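Ice-binding protein (Flavobacteriaceae bacterium, PDB 5UYT) probably binds ice crystals and so confers antifreeze activity, through two ice-binding-like domains built as right-handed beta-solenoids. Local coordinates at residues 306-311 against 327-332; 88-93 against 107-112. One frame throughout, in Å; residues are numbered along the deposited sequence.

Interaction 1 of 2, residues 306-311 against 327-332; sequences VLTPHT and DAQGNE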
# COMPACT_ATOMS: atom_id res chain seq x y z
N VAL A 306 -3.28 0.01 2.81
CA VAL A 306 -2.81 0.95 1.80
C VAL A 306 -1.75 0.22 0.97
O VAL A 306 -0.82 -0.40 1.54
CB VAL A 306 -2.18 2.21 2.46
CG1 VAL A 306 -1.71 3.22 1.40
CG2 VAL A 306 -3.18 2.88 3.39
N LEU A 307 -1.88 0.34 -0.36
CA LEU A 307 -0.94 -0.24 -1.31
C LEU A 307 -0.23 0.87 -2.11
O LEU A 307 -0.68 2.03 -2.12
CB LEU A 307 -1.68 -1.22 -2.24
CG LEU A 307 -2.41 -2.39 -1.54
CD1 LEU A 307 -3.09 -3.30 -2.59
CD2 LEU A 307 -1.46 -3.20 -0.64
N THR A 308 0.89 0.49 -2.73
CA THR A 308 1.75 1.39 -3.52
C THR A 308 1.97 0.76 -4.91
O THR A 308 1.56 -0.39 -5.15
CB THR A 308 3.08 1.65 -2.78
OG1 THR A 308 3.64 0.41 -2.32
CG2 THR A 308 2.85 2.60 -1.60
N PRO A 309 2.59 1.52 -5.85
CA PRO A 309 2.63 1.01 -7.22
C PRO A 309 3.51 -0.25 -7.36
O PRO A 309 4.74 -0.17 -7.19
CB PRO A 309 3.22 2.18 -8.03
CG PRO A 309 2.84 3.38 -7.22
CD PRO A 309 3.04 2.92 -5.79
N HIS A 310 2.85 -1.38 -7.63
CA HIS A 310 3.47 -2.72 -7.67
C HIS A 310 2.49 -3.66 -8.38
O HIS A 310 1.31 -3.32 -8.55
CB HIS A 310 3.65 -3.31 -6.25
CG HIS A 310 4.74 -2.66 -5.44
ND1 HIS A 310 4.46 -1.81 -4.39
CD2 HIS A 310 6.09 -2.77 -5.49
CE1 HIS A 310 5.59 -1.42 -3.83
NE2 HIS A 310 6.59 -1.97 -4.48
N THR A 311 2.98 -4.85 -8.69
CA THR A 311 2.12 -5.97 -8.98
C THR A 311 1.98 -6.80 -7.69
O THR A 311 2.97 -7.33 -7.18
CB THR A 311 2.75 -6.84 -10.07
OG1 THR A 311 2.91 -6.08 -11.27
CG2 THR A 311 1.84 -8.05 -10.36
N ASP A 327 -2.00 4.23 -3.33
CA ASP A 327 -1.24 5.45 -3.06
C ASP A 327 -0.15 5.52 -4.12
O ASP A 327 0.80 4.72 -4.10
CB ASP A 327 -0.63 5.32 -1.65
CG ASP A 327 0.30 6.46 -1.26
OD1 ASP A 327 0.52 7.40 -2.06
OD2 ASP A 327 0.86 6.39 -0.11
N ALA A 328 -0.27 6.48 -5.04
CA ALA A 328 0.72 6.65 -6.11
C ALA A 328 1.96 7.42 -5.70
O ALA A 328 2.87 7.57 -6.50
CB ALA A 328 0.07 7.28 -7.35
N GLN A 329 1.99 7.92 -4.45
CA GLN A 329 3.15 8.65 -3.92
C GLN A 329 3.59 9.83 -4.82
O GLN A 329 4.79 10.16 -4.92
CB GLN A 329 4.31 7.69 -3.60
CG GLN A 329 3.88 6.50 -2.74
CD GLN A 329 5.05 5.60 -2.25
OE1 GLN A 329 5.09 5.23 -1.08
NE2 GLN A 329 5.94 5.22 -3.14
N GLY A 330 2.61 10.50 -5.41
CA GLY A 330 2.87 11.71 -6.21
C GLY A 330 3.08 11.47 -7.70
O GLY A 330 3.25 12.42 -8.46
N ASN A 331 3.11 10.20 -8.11
CA ASN A 331 3.39 9.84 -9.52
C ASN A 331 2.08 9.47 -10.21
O ASN A 331 1.61 8.34 -10.07
CB ASN A 331 4.36 8.66 -9.60
CG ASN A 331 4.58 8.17 -11.03
OD1 ASN A 331 4.17 8.81 -12.01
ND2 ASN A 331 5.23 7.04 -11.17
N GLU A 332 1.51 10.41 -10.97
CA GLU A 332 0.15 10.21 -11.53
C GLU A 332 0.11 9.07 -12.54
O GLU A 332 -0.94 8.45 -12.75
CB GLU A 332 -0.41 11.50 -12.12
CG GLU A 332 0.26 11.95 -13.40
CD GLU A 332 -0.48 13.08 -14.10
OE1 GLU A 332 0.17 13.76 -14.92
OE2 GLU A 332 -1.71 13.27 -13.88
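Leu307 and Asp327 share the direct hydrogen bond of this contact, where strands 305-307 and 323-327, parallel neighbours on successive coils of the solenoid, reach their ends. Asp327 N donates to Leu307 O over 2.8 Å, with an N-H...O angle of 150° and the donor tilted from the carbonyl plane. Beyond it a CA-H...O contact takes over, Thr308 CA lying 3.5 Å from Asp327 O; Pro309, which has no N-H to give, brings its CD to 3.3 Å from the same oxygen.

Side-chain packing is sparse: Val306 CG1 rests on Asp327 CB at 3.9 Å, and the Thr308 methyl CG2 meets the polar tip of Gln329, 3.5 Å from OE1. Thr308 OG1 is hydrogen-bonded to Asp47 OD2, in the N-terminal ice-binding-like region.

Within 327-332, Asp327 has CG anti to its backbone N (chi1 175°), and OD1 accepts from Gln329 N at 2.9 Å, from above the carboxylate plane: an Asx turn that overlaps a type I' turn from Ala328 to Asn331. Asn356 ND2 also bonds OD1. Two N-H donors thus share one oxygen, which would favour the ionised carboxylate where the chain leaves the strand.

Interaction 2 of 2, residues 88-93 against 107-112; sequences TTLTAG and LTLDGG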
# COMPACT_ATOMS: atom_id res chain seq x y z
N THR A 88 8.88 21.91 22.53
CA THR A 88 10.19 22.34 22.01
C THR A 88 10.25 22.27 20.48
O THR A 88 9.62 21.42 19.88
CB THR A 88 11.32 21.47 22.63
OG1 THR A 88 11.51 21.86 23.99
CG2 THR A 88 12.64 21.66 21.91
N THR A 89 11.01 23.18 19.88
CA THR A 89 11.29 23.13 18.43
C THR A 89 12.79 23.04 18.19
O THR A 89 13.57 23.80 18.81
CB THR A 89 10.70 24.35 17.70
OG1 THR A 89 9.27 24.36 17.89
CG2 THR A 89 10.96 24.26 16.20
N LEU A 90 13.22 22.10 17.34
CA LEU A 90 14.65 22.00 16.98
C LEU A 90 14.89 22.17 15.49
O LEU A 90 14.12 21.67 14.67
CB LEU A 90 15.26 20.64 17.39
CG LEU A 90 15.29 20.23 18.86
CD1 LEU A 90 15.58 18.74 18.97
CD2 LEU A 90 16.37 21.05 19.59
N THR A 91 15.96 22.89 15.15
CA THR A 91 16.41 22.98 13.76
C THR A 91 17.48 21.90 13.49
O THR A 91 17.75 21.06 14.37
CB THR A 91 16.92 24.40 13.44
OG1 THR A 91 17.79 24.86 14.48
CG2 THR A 91 15.74 25.36 13.32
N ALA A 92 18.06 21.90 12.29
CA ALA A 92 18.99 20.84 11.90
C ALA A 92 20.10 20.71 12.93
O ALA A 92 20.60 21.71 13.47
CB ALA A 92 19.56 21.11 10.53
N GLY A 93 20.53 19.48 13.19
CA GLY A 93 21.72 19.31 14.03
C GLY A 93 21.99 17.87 14.41
O GLY A 93 21.19 16.97 14.11
N LEU A 107 7.23 17.48 20.00
CA LEU A 107 8.56 17.88 19.58
C LEU A 107 8.45 18.25 18.11
O LEU A 107 7.99 17.44 17.31
CB LEU A 107 9.58 16.73 19.73
CG LEU A 107 11.00 17.10 19.28
CD1 LEU A 107 11.60 18.19 20.17
CD2 LEU A 107 11.92 15.88 19.25
N THR A 108 8.88 19.46 17.74
CA THR A 108 8.82 19.90 16.34
C THR A 108 10.21 19.97 15.73
O THR A 108 11.14 20.55 16.31
CB THR A 108 8.08 21.26 16.20
OG1 THR A 108 6.75 21.12 16.71
CG2 THR A 108 8.00 21.73 14.74
N LEU A 109 10.37 19.35 14.56
CA LEU A 109 11.63 19.43 13.82
C LEU A 109 11.40 20.35 12.62
O LEU A 109 10.59 20.05 11.72
CB LEU A 109 12.12 18.03 13.40
CG LEU A 109 12.10 16.97 14.51
CD1 LEU A 109 12.64 15.64 14.01
CD2 LEU A 109 12.87 17.43 15.76
N ASP A 110 12.13 21.46 12.63
CA ASP A 110 11.90 22.59 11.72
C ASP A 110 13.05 22.63 10.72
O ASP A 110 14.23 22.77 11.09
CB ASP A 110 11.81 23.86 12.58
CG ASP A 110 11.90 25.16 11.78
OD1 ASP A 110 11.96 25.20 10.53
OD2 ASP A 110 11.97 26.21 12.47
N GLY A 111 12.70 22.46 9.45
CA GLY A 111 13.70 22.29 8.40
C GLY A 111 14.34 23.59 7.95
O GLY A 111 15.21 23.57 7.08
N GLY A 112 13.90 24.72 8.51
CA GLY A 112 14.46 26.03 8.15
C GLY A 112 14.30 26.39 6.68
O GLY A 112 15.04 27.24 6.16
O HOH W 1 6.76 21.25 19.47
O HOH W 2 16.80 23.18 9.96
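Thr89 pairs with Thr108 and Leu90 with Leu109, in parallel, as rungs of adjacent solenoid coils, a worked example of how backbone pairing stacks a beta-helix. The strand axes approach to 4.7 Å. The tight element is the row of straight backbone bonds: Thr108 N donates to Thr88 O, Leu90 N to Thr108 O at 2.8 Å, and Asp110 N to Leu90 O at 2.9 Å, the last straight to 174° at the hydrogen.

The more enclosed side carries leucines, with Leu107 and Leu109 buried. Leu90 CD1 meets Leu107 CD1 at 4.2 Å, the two side chains crossing at a slant, while Leu90 CB lies against Leu109 CD2. Leu107 CD1 also touches the methyl of Thr88. Phe121 lies against both Leu90 and Leu109, and Trp148 against Leu107, joining this face to the coil interior.

The other face is more open and bears threonines. Thr89 and Thr108 stand side by side, pointing the same way, with Thr89 OG1 3.7 Å from Thr108 CB; Thr89 CG2 reaches Asp110 CB at the same separation. With CG anti to its backbone N (chi1 167°), Asp110 runs alongside exposed Thr91, whose CG2 lies 4.0 Å from Asp110 OD2. At one end a water donates to Thr88 O and is hydrogen-bonded to Thr108 OG1 at 2.8 Å. At the other, where the strands part, a second water accepts from Ala92 N and donates to Asp110 O, bridging a gap too wide for a direct bond. Asp110 OD1 accepts from Gly112 N at 2.8 Å, an Asx turn, and also from Asn139 ND2.

Leucine methyls thus pack on one face, threonines stand on the other, and waters close the two ends of the pairing. The two donors to Asp110 OD1 would favour its carboxylate form where the strand turns.

Both interactions join a three-stranded parallel sheet's outermost strand to its central one, but in different ice-binding-like regions: 88-90 with 106-110 in interaction 2, and 305-307 with 323-327 in interaction 1. Interaction 2 comes first along the chain and closes before interaction 1 opens. Their centres lie about 29 Å apart and their nearest atoms about 20 Å, without touching. Interaction 1 sits about 7 Å from the centre of the chain, whereas interaction 2 lies about 29 Å out. The resemblance is consistent with a duplicated solenoid: related coil edges recur, but interaction 1 also meets earlier parts of the chain, through Thr308 with Asp47 and Asn331 with Leu210.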